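Local coordinates for protein glutathione S-transferase (Rhodospirillum rubrum F11, PDB 4O7H) that probably catalyses the conjugation of glutathione to electrophilic substrates, at residues M1-H7 / D26-E32; K15-A19 / Y161-T165. All blocks are in the same frame, centred on the assembly; numbering follows the deposited sequence.

Contact 1 (M1-H7 / D26-E32); sequences MRRLYHH and DYEAVIE
Strands 3-6 and 28-31 run parallel and extended, axes 4.7 Å apart at 27°, pairing Arg3, Leu4, Tyr5 and His6 with Glu28, Ala29, Val30 and Ile31. Arg3, Tyr5, Glu28 and Val30 occupy one face, Leu4, His6, Ala29 and Ile31 the other. Met1 CE lies 3.7 Å from Tyr27 C. Arg2 O accepts from Glu28 N (2.9 Å); Arg2 NH1 donates to Asp26 O (2.8 Å) and, through a water, reaches Asp26 N. Arg3 (t, t, m) places NH2 3.3 Å from Glu28 OE1 and NH1 3.0 Å from Tyr5 OH. Leu4 N binds Glu28 O (2.9 Å) and Leu4 O binds Val30 N (2.8 Å); Leu4 CB meets Tyr27 CD2 at 3.8 Å. Tyr5 CE2 packs on Val30 CG1 (3.7 Å). His6 N and O pair with Val30 O and Glu32 N, both 2.9 Å; chi1 p sets His6 NE2 3.8 Å from Ala29 CB. This is the beta-alpha-beta start of the thioredoxin-like domain, joined through helix 11-22. The backbone bonds set the register; the Arg3-Glu28 salt bridge is a peripheral addition.

Contact 2 (K15-A19 / Y161-T165); sequences KVRVA and YADIT
Both segments are helical, 15-19 inside helix 11-22 and 161-165 in the first turn of helix 161-175. Their axes cross at 132°, 9.7 Å apart at closest approach, and the nearest CA pair is Lys15 with Thr165 at 5.8 Å. Within the turns, Ala19 N bonds Lys15 O and Thr165 N bonds Tyr161 O, each at 2.9 Å. Lys15 leaves its helix sideways with chi angles t, t, p, t; the p at chi3 bends an otherwise extended chain, and NZ ends 2.7 Å from Thr165 OG1, to which it donates. Thr165, chi1 m, turns OG1 back along its own helix to donate to Tyr161 O at 2.7 Å, so the hydroxyl accepts from the lysine while giving its proton to the backbone. Asp99 of helix 85-119 forms a salt bridge with the same NZ. The pairing joins the thioredoxin-like N-terminal domain to the all-helical C-terminal domain, the interdomain packing characteristic of the glutathione S-transferase fold. Ile164, with chi1 m and chi2 t, points at helix 11-22: Val18, chi1 t, presents CG1 to Ile164 CG2 at 3.7 Å, the same CG2 lies 3.9 Å from Lys15 CG, and Ile164 CD1 comes within 4.4 Å of Ala19 CA. Tyr161, chi1 m and chi2 -56°, starts sideways but swings its ring toward the partner, so that CE1 meets Ala19 CB at 3.7 Å with the methyl at the ring edge, and CD1 lies 4.4 Å from Lys15 CD. Cys68 and Leu71 of helix 64-74 also touch this tyrosine.

How the contacts relate
Helix 11-22 connects the two places: it is the crossover of the beta-alpha-beta unit whose strands pair in contact 1, and it supplies the first segment of contact 2. Their centres are 15 Å apart, yet they touch, since Arg17 NE lies 2.9 Å from Tyr27 OH, a probable hydrogen bond, and Val16 CG1 packs 3.7 Å from Leu4 CD1. Contact 1 lies toward the surface, 15 Å from the chain centre, and is governed by backbone hydrogen bonds within one domain. Contact 2, about 6 Å from that centre, has all its touching residues buried and joins two domains through side chains, apolar packing plus one lysine-threonine bond. It buries 294 Å² against 766 Å².

Contact 1 (M1-H7 / D26-E32)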
loop_
_atom_site.group_PDB
_atom_site.type_symbol
_atom_site.label_atom_id
_atom_site.label_comp_id
_atom_site.label_asym_id
_atom_site.label_seq_id
_atom_site.Cartn_x
_atom_site.Cartn_y
_atom_site.Cartn_z
ATOM N N MET A 1 12.455 19.529 17.649
ATOM C CA MET A 1 13.155 19.181 16.374
ATOM C C MET A 1 12.350 18.095 15.652
ATOM O O MET A 1 11.452 17.478 16.228
ATOM C CB MET A 1 14.552 18.646 16.616
ATOM C CG MET A 1 14.627 17.273 17.259
ATOM S SD MET A 1 16.333 16.614 17.392
ATOM C CE MET A 1 16.719 16.294 15.672
ATOM N N ARG A 2 12.698 17.858 14.408
ATOM C CA ARG A 2 12.004 16.834 13.584
ATOM C C ARG A 2 12.029 15.501 14.276
ATOM O O ARG A 2 13.056 15.091 14.788
ATOM C CB ARG A 2 12.735 16.750 12.247
ATOM C CG ARG A 2 12.224 15.736 11.271
ATOM C CD ARG A 2 13.018 15.661 9.989
ATOM N NE ARG A 2 13.076 16.881 9.217
ATOM C CZ ARG A 2 14.168 17.623 8.994
ATOM N NH1 ARG A 2 15.329 17.260 9.490
ATOM N NH2 ARG A 2 14.085 18.686 8.235
ATOM N N ARG A 3 10.910 14.768 14.265
ATOM C CA ARG A 3 10.789 13.527 15.038
ATOM C C ARG A 3 10.083 12.458 14.231
ATOM O O ARG A 3 9.184 12.766 13.409
ATOM C CB ARG A 3 9.995 13.799 16.293
ATOM C CG ARG A 3 9.469 12.653 17.073
ATOM C CD ARG A 3 8.483 13.347 18.049
ATOM N NE ARG A 3 9.304 14.062 19.032
ATOM C CZ ARG A 3 8.977 14.195 20.294
ATOM N NH1 ARG A 3 7.799 13.770 20.693
ATOM N NH2 ARG A 3 9.834 14.730 21.145
ATOM N N LEU A 4 10.511 11.231 14.446
ATOM C CA LEU A 4 9.855 10.073 13.835
ATOM C C LEU A 4 9.382 9.111 14.921
ATOM O O LEU A 4 10.178 8.568 15.726
ATOM C CB LEU A 4 10.834 9.352 12.880
ATOM C CG LEU A 4 10.170 8.199 12.152
ATOM C CD1 LEU A 4 9.246 8.751 11.089
ATOM C CD2 LEU A 4 11.183 7.216 11.609
ATOM N N TYR A 5 8.082 8.899 14.970
ATOM C CA TYR A 5 7.503 7.847 15.768
ATOM C C TYR A 5 7.674 6.533 15.042
ATOM O O TYR A 5 7.239 6.375 13.860
ATOM C CB TYR A 5 6.020 8.124 16.091
ATOM C CG TYR A 5 5.798 9.291 17.028
ATOM C CD1 TYR A 5 5.705 10.591 16.544
ATOM C CD2 TYR A 5 5.748 9.094 18.394
ATOM C CE1 TYR A 5 5.536 11.666 17.384
ATOM C CE2 TYR A 5 5.592 10.156 19.248
ATOM C CZ TYR A 5 5.503 11.429 18.749
ATOM O OH TYR A 5 5.321 12.528 19.611
ATOM N N HIS A 6 8.274 5.562 15.719
ATOM C CA HIS A 6 8.621 4.313 15.057
ATOM C C HIS A 6 8.576 3.138 16.048
ATOM O O HIS A 6 8.450 3.328 17.273
ATOM C CB HIS A 6 10.026 4.409 14.436
ATOM C CG HIS A 6 11.136 4.151 15.405
ATOM N ND1 HIS A 6 11.835 2.966 15.419
ATOM C CD2 HIS A 6 11.673 4.925 16.374
ATOM C CE1 HIS A 6 12.726 2.998 16.392
ATOM N NE2 HIS A 6 12.661 4.181 16.981
ATOM N N HIS A 7 8.748 1.948 15.532
ATOM C CA HIS A 7 9.169 0.826 16.340
ATOM C C HIS A 7 9.946 -0.122 15.488
ATOM O O HIS A 7 9.798 -0.147 14.262
ATOM C CB HIS A 7 8.053 0.168 17.137
ATOM C CG HIS A 7 6.988 -0.482 16.353
ATOM N ND1 HIS A 7 7.171 -1.666 15.673
ATOM C CD2 HIS A 7 5.669 -0.185 16.230
ATOM C CE1 HIS A 7 6.030 -2.048 15.122
ATOM N NE2 HIS A 7 5.098 -1.171 15.453
ATOM N N ASP A 26 18.327 15.192 9.854
ATOM C CA ASP A 26 18.410 14.843 11.245
ATOM C C ASP A 26 16.982 14.629 11.815
ATOM O O ASP A 26 16.053 15.277 11.398
ATOM C CB ASP A 26 19.087 15.974 12.010
ATOM C CG ASP A 26 20.533 16.197 11.564
ATOM O OD1 ASP A 26 21.224 15.215 11.221
ATOM O OD2 ASP A 26 20.962 17.369 11.562
ATOM N N TYR A 27 16.864 13.735 12.763
ATOM C CA TYR A 27 15.611 13.498 13.436
ATOM C C TYR A 27 15.805 12.822 14.774
ATOM O O TYR A 27 16.787 12.106 15.007
ATOM C CB TYR A 27 14.635 12.661 12.562
ATOM C CG TYR A 27 15.069 11.243 12.449
ATOM C CD1 TYR A 27 16.109 10.872 11.580
ATOM C CD2 TYR A 27 14.499 10.230 13.248
ATOM C CE1 TYR A 27 16.508 9.552 11.486
ATOM C CE2 TYR A 27 14.906 8.920 13.164
ATOM C CZ TYR A 27 15.914 8.568 12.296
ATOM O OH TYR A 27 16.300 7.274 12.246
ATOM N N GLU A 28 14.818 13.009 15.649
ATOM C CA GLU A 28 14.739 12.301 16.903
ATOM C C GLU A 28 13.850 11.069 16.773
ATOM O O GLU A 28 12.668 11.184 16.371
ATOM C CB GLU A 28 14.154 13.202 17.996
ATOM C CG GLU A 28 13.995 12.506 19.336
ATOM C CD GLU A 28 13.375 13.422 20.407
ATOM O OE1 GLU A 28 12.941 14.570 20.097
ATOM O OE2 GLU A 28 13.299 12.953 21.563
ATOM N N ALA A 29 14.396 9.911 17.054
ATOM C CA ALA A 29 13.632 8.666 16.981
ATOM C C ALA A 29 12.876 8.455 18.252
ATOM O O ALA A 29 13.493 8.428 19.349
ATOM C CB ALA A 29 14.514 7.456 16.731
ATOM N N VAL A 30 11.553 8.295 18.137
ATOM C CA VAL A 30 10.697 8.096 19.301
ATOM C C VAL A 30 9.907 6.801 19.176
ATOM O O VAL A 30 9.147 6.614 18.225
ATOM C CB VAL A 30 9.725 9.266 19.458
ATOM C CG1 VAL A 30 8.839 9.079 20.696
ATOM C CG2 VAL A 30 10.496 10.574 19.525
ATOM N N ILE A 31 10.108 5.877 20.092
ATOM C CA ILE A 31 9.423 4.613 20.065
ATOM C C ILE A 31 7.968 4.766 20.482
ATOM O O ILE A 31 7.667 5.392 21.517
ATOM C CB ILE A 31 10.091 3.567 20.978
ATOM C CG1 ILE A 31 11.539 3.366 20.508
ATOM C CG2 ILE A 31 9.283 2.279 20.985
ATOM C CD1 ILE A 31 12.496 2.645 21.467
ATOM N N GLU A 32 7.086 4.214 19.669
ATOM C CA GLU A 32 5.712 3.978 20.061
ATOM C C GLU A 32 5.377 2.512 19.877
ATOM O O GLU A 32 5.452 1.971 18.755
ATOM C CB GLU A 32 4.725 4.809 19.252
ATOM C CG GLU A 32 3.253 4.587 19.646
ATOM C CD GLU A 32 2.861 5.175 21.011
ATOM O OE1 GLU A 32 3.604 6.016 21.537
ATOM O OE2 GLU A 32 1.822 4.724 21.601
HETATM O O HOH W 1 18.165 18.012 9.144
#

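Contact 2 (K15-A19 / Y161-T165)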
loop_
_atom_site.group_PDB
_atom_site.type_symbol
_atom_site.label_atom_id
_atom_site.label_comp_id
_atom_site.label_asym_id
_atom_site.label_seq_id
_atom_site.Cartn_x
_atom_site.Cartn_y
_atom_site.Cartn_z
ATOM N N LYS A 15 11.958 1.671 6.902
ATOM C CA LYS A 15 12.171 2.350 5.627
ATOM C C LYS A 15 12.308 3.852 5.758
ATOM O O LYS A 15 13.186 4.472 5.165
ATOM C CB LYS A 15 11.093 1.994 4.595
ATOM C CG LYS A 15 11.043 3.033 3.473
ATOM C CD LYS A 15 10.351 2.544 2.272
ATOM C CE LYS A 15 8.927 2.271 2.521
ATOM N NZ LYS A 15 8.360 1.865 1.212
ATOM N N VAL A 16 11.436 4.486 6.542
ATOM C CA VAL A 16 11.517 5.918 6.718
ATOM C C VAL A 16 12.816 6.337 7.437
ATOM O O VAL A 16 13.457 7.306 7.051
ATOM C CB VAL A 16 10.252 6.454 7.409
ATOM C CG1 VAL A 16 10.383 7.943 7.697
ATOM C CG2 VAL A 16 9.002 6.283 6.520
ATOM N N ARG A 17 13.247 5.565 8.425
ATOM C CA ARG A 17 14.474 5.843 9.088
ATOM C C ARG A 17 15.653 5.821 8.089
ATOM O O ARG A 17 16.518 6.696 8.116
ATOM C CB ARG A 17 14.796 4.841 10.208
ATOM C CG ARG A 17 13.839 4.894 11.376
ATOM C CD ARG A 17 14.345 4.008 12.483
ATOM N NE ARG A 17 15.445 4.674 13.199
ATOM C CZ ARG A 17 16.061 4.111 14.245
ATOM N NH1 ARG A 17 15.725 2.893 14.635
ATOM N NH2 ARG A 17 16.975 4.797 14.930
ATOM N N VAL A 18 15.709 4.789 7.268
ATOM C CA VAL A 18 16.754 4.699 6.233
ATOM C C VAL A 18 16.664 5.873 5.268
ATOM O O VAL A 18 17.704 6.502 4.915
ATOM C CB VAL A 18 16.742 3.338 5.534
ATOM C CG1 VAL A 18 17.754 3.327 4.364
ATOM C CG2 VAL A 18 16.974 2.197 6.525
ATOM N N ALA A 19 15.450 6.221 4.846
ATOM C CA ALA A 19 15.244 7.343 3.913
ATOM C C ALA A 19 15.714 8.685 4.502
ATOM O O ALA A 19 16.377 9.470 3.842
ATOM C CB ALA A 19 13.776 7.414 3.512
ATOM N N TYR A 161 13.965 4.062 -3.287
ATOM C CA TYR A 161 13.036 3.516 -2.302
ATOM C C TYR A 161 12.830 2.012 -2.576
ATOM O O TYR A 161 12.450 1.257 -1.697
ATOM C CB TYR A 161 11.697 4.226 -2.366
ATOM C CG TYR A 161 11.697 5.564 -1.693
ATOM C CD1 TYR A 161 12.062 5.672 -0.365
ATOM C CD2 TYR A 161 11.302 6.697 -2.339
ATOM C CE1 TYR A 161 12.028 6.880 0.261
ATOM C CE2 TYR A 161 11.258 7.905 -1.695
ATOM C CZ TYR A 161 11.670 7.992 -0.409
ATOM O OH TYR A 161 11.631 9.212 0.208
ATOM N N ALA A 162 13.036 1.533 -3.794
ATOM C CA ALA A 162 12.896 0.095 -4.012
ATOM C C ALA A 162 13.862 -0.713 -3.215
ATOM O O ALA A 162 13.494 -1.733 -2.558
ATOM C CB ALA A 162 13.054 -0.222 -5.496
ATOM N N ASP A 163 15.138 -0.346 -3.282
ATOM C CA ASP A 163 16.160 -1.045 -2.500
ATOM C C ASP A 163 15.903 -0.894 -0.999
ATOM O O ASP A 163 16.008 -1.858 -0.224
ATOM C CB ASP A 163 17.538 -0.455 -2.790
ATOM C CG ASP A 163 17.886 -0.480 -4.250
ATOM O OD1 ASP A 163 18.435 -1.520 -4.710
ATOM O OD2 ASP A 163 17.602 0.550 -4.934
ATOM N N ILE A 164 15.494 0.314 -0.598
ATOM C CA ILE A 164 15.289 0.558 0.831
ATOM C C ILE A 164 14.147 -0.319 1.362
ATOM O O ILE A 164 14.264 -0.982 2.393
ATOM C CB ILE A 164 15.013 2.006 1.097
ATOM C CG1 ILE A 164 16.267 2.856 0.770
ATOM C CG2 ILE A 164 14.699 2.223 2.562
ATOM C CD1 ILE A 164 15.953 4.319 0.760
ATOM N N THR A 165 13.046 -0.350 0.626
ATOM C CA THR A 165 11.861 -1.108 1.030
ATOM C C THR A 165 12.197 -2.617 1.126
ATOM O O THR A 165 11.951 -3.249 2.149
ATOM C CB THR A 165 10.689 -0.853 0.058
ATOM O OG1 THR A 165 10.436 0.572 -0.031
ATOM C CG2 THR A 165 9.432 -1.586 0.549
#